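Local coordinates for protein trehalose-6-phosphate phosphatase (Candida albicans, PDB 5DXF) that carries an N-terminal domain of the glycosyltransferase family 20, with the two-lobed GT-B fold, at residues Asn221-Phe226 with Asp522-Ser527. Residues are numbered along the deposited sequence; the frame is centred on the assembly and turned at random.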
# COMPACT_ATOMS: atom_id res chain seq x y z
N ASN A 221 -18.14 2.60 -25.28
CA ASN A 221 -18.77 3.25 -24.13
C ASN A 221 -19.04 2.33 -22.94
O ASN A 221 -20.20 2.06 -22.61
CB ASN A 221 -20.08 3.93 -24.56
CG ASN A 221 -20.60 4.93 -23.53
OD1 ASN A 221 -20.13 4.96 -22.39
ND2 ASN A 221 -21.57 5.74 -23.92
N ALA A 222 -17.98 1.86 -22.28
CA ALA A 222 -18.12 1.18 -21.00
C ALA A 222 -17.65 2.13 -19.90
O ALA A 222 -16.76 2.95 -20.13
CB ALA A 222 -17.32 -0.11 -20.97
N TYR A 223 -18.24 2.02 -18.72
CA TYR A 223 -17.81 2.83 -17.58
C TYR A 223 -16.58 2.19 -16.95
O TYR A 223 -16.67 1.10 -16.38
CB TYR A 223 -18.93 2.98 -16.56
CG TYR A 223 -20.31 3.02 -17.17
CD1 TYR A 223 -20.67 4.03 -18.06
CD2 TYR A 223 -21.25 2.04 -16.88
CE1 TYR A 223 -21.92 4.07 -18.63
CE2 TYR A 223 -22.51 2.07 -17.44
CZ TYR A 223 -22.84 3.08 -18.32
OH TYR A 223 -24.10 3.12 -18.88
N ILE A 224 -15.45 2.87 -17.05
CA ILE A 224 -14.19 2.32 -16.56
C ILE A 224 -13.49 3.30 -15.63
O ILE A 224 -13.30 4.47 -15.96
CB ILE A 224 -13.25 1.96 -17.73
CG1 ILE A 224 -13.91 0.93 -18.64
CG2 ILE A 224 -11.92 1.44 -17.19
CD1 ILE A 224 -13.03 0.45 -19.74
N GLY A 225 -13.08 2.80 -14.47
CA GLY A 225 -12.36 3.58 -13.50
C GLY A 225 -11.00 2.99 -13.19
O GLY A 225 -10.86 1.79 -13.04
N PHE A 226 -9.98 3.84 -13.11
CA PHE A 226 -8.67 3.36 -12.74
C PHE A 226 -8.16 4.03 -11.48
O PHE A 226 -8.20 5.24 -11.34
CB PHE A 226 -7.68 3.53 -13.88
CG PHE A 226 -6.34 2.93 -13.61
CD1 PHE A 226 -6.04 1.66 -14.05
CD2 PHE A 226 -5.39 3.61 -12.88
CE1 PHE A 226 -4.82 1.09 -13.79
CE2 PHE A 226 -4.17 3.06 -12.62
CZ PHE A 226 -3.88 1.79 -13.07
N ASP A 522 -18.30 8.04 -7.91
CA ASP A 522 -17.61 9.05 -8.73
C ASP A 522 -17.47 8.58 -10.19
O ASP A 522 -17.72 9.36 -11.13
CB ASP A 522 -16.24 9.38 -8.14
CG ASP A 522 -16.34 10.02 -6.76
OD1 ASP A 522 -17.39 10.60 -6.44
OD2 ASP A 522 -15.35 9.95 -6.00
N ILE A 523 -17.18 7.30 -10.36
CA ILE A 523 -17.02 6.76 -11.69
C ILE A 523 -18.33 6.93 -12.41
O ILE A 523 -18.36 7.38 -13.54
CB ILE A 523 -16.76 5.24 -11.63
CG1 ILE A 523 -15.42 4.95 -10.99
CG2 ILE A 523 -16.78 4.62 -13.02
CD1 ILE A 523 -15.06 3.49 -11.04
N LEU A 524 -19.42 6.58 -11.73
CA LEU A 524 -20.74 6.69 -12.32
C LEU A 524 -21.13 8.14 -12.56
O LEU A 524 -21.73 8.47 -13.57
CB LEU A 524 -21.77 5.97 -11.46
CG LEU A 524 -21.58 4.46 -11.53
CD1 LEU A 524 -22.72 3.74 -10.85
CD2 LEU A 524 -21.41 3.99 -12.96
N SER A 525 -20.75 8.99 -11.63
CA SER A 525 -21.09 10.39 -11.69
C SER A 525 -20.50 11.05 -12.92
O SER A 525 -21.15 11.86 -13.56
CB SER A 525 -20.62 11.09 -10.43
OG SER A 525 -20.81 12.48 -10.53
N HIS A 526 -19.28 10.70 -13.28
CA HIS A 526 -18.67 11.32 -14.45
C HIS A 526 -19.06 10.65 -15.76
O HIS A 526 -19.18 11.31 -16.79
CB HIS A 526 -17.15 11.35 -14.32
CG HIS A 526 -16.50 12.22 -15.34
ND1 HIS A 526 -15.90 11.71 -16.48
CD2 HIS A 526 -16.37 13.57 -15.42
CE1 HIS A 526 -15.42 12.71 -17.20
NE2 HIS A 526 -15.69 13.85 -16.58
N SER A 527 -19.25 9.33 -15.74
CA SER A 527 -19.66 8.63 -16.95
C SER A 527 -21.13 8.90 -17.27
O SER A 527 -21.94 7.98 -17.38
CB SER A 527 -19.41 7.12 -16.83
OG SER A 527 -20.28 6.53 -15.88
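Ala-222 points its CB away from helix 512-526 and its methyl packs on Tyr-195, while its carbonyl accepts a hydrogen bond from Arg-216. The next residue, Tyr-223, makes the broadest contact. With CG beside its backbone N (chi1 -33°), its ring lies obliquely against the end of the helix: CD1 stands 3.3 Å from Ser-527 OG and 3.6 Å from Ser-527 CB; farther round the ring and on the same side of its plane, CD2 meets Leu-524 CD2 at 4.4 Å. Ser-527, the first residue past the helix, donates from OG to Ile-523 O over 3.1 Å, reaching it from above the carbonyl plane; that oxygen also takes Ser-527 N, so two donors grip it and the hydroxyl is held beside the ring. In GT-B proteins the C-terminal helix characteristically crosses back onto the N-terminal Rossmann-like lobe, and here its last turn covers a strand of that lobe's sheet: the axes of 223-226 and 522-526 come within 8.4 Å, their N-to-C directions 133° apart. Ile-224 faces the other way, onto Leu-215, and only its backbone grazes Ile-523 CG2. At Gly-225 the helix comes in over bare backbone: Ile-523, extended with chi2 -174°, lays CD1 3.7 Å from Gly-225 CA. Phe-226 then points off again, packing on Pro-212 and Leu-209.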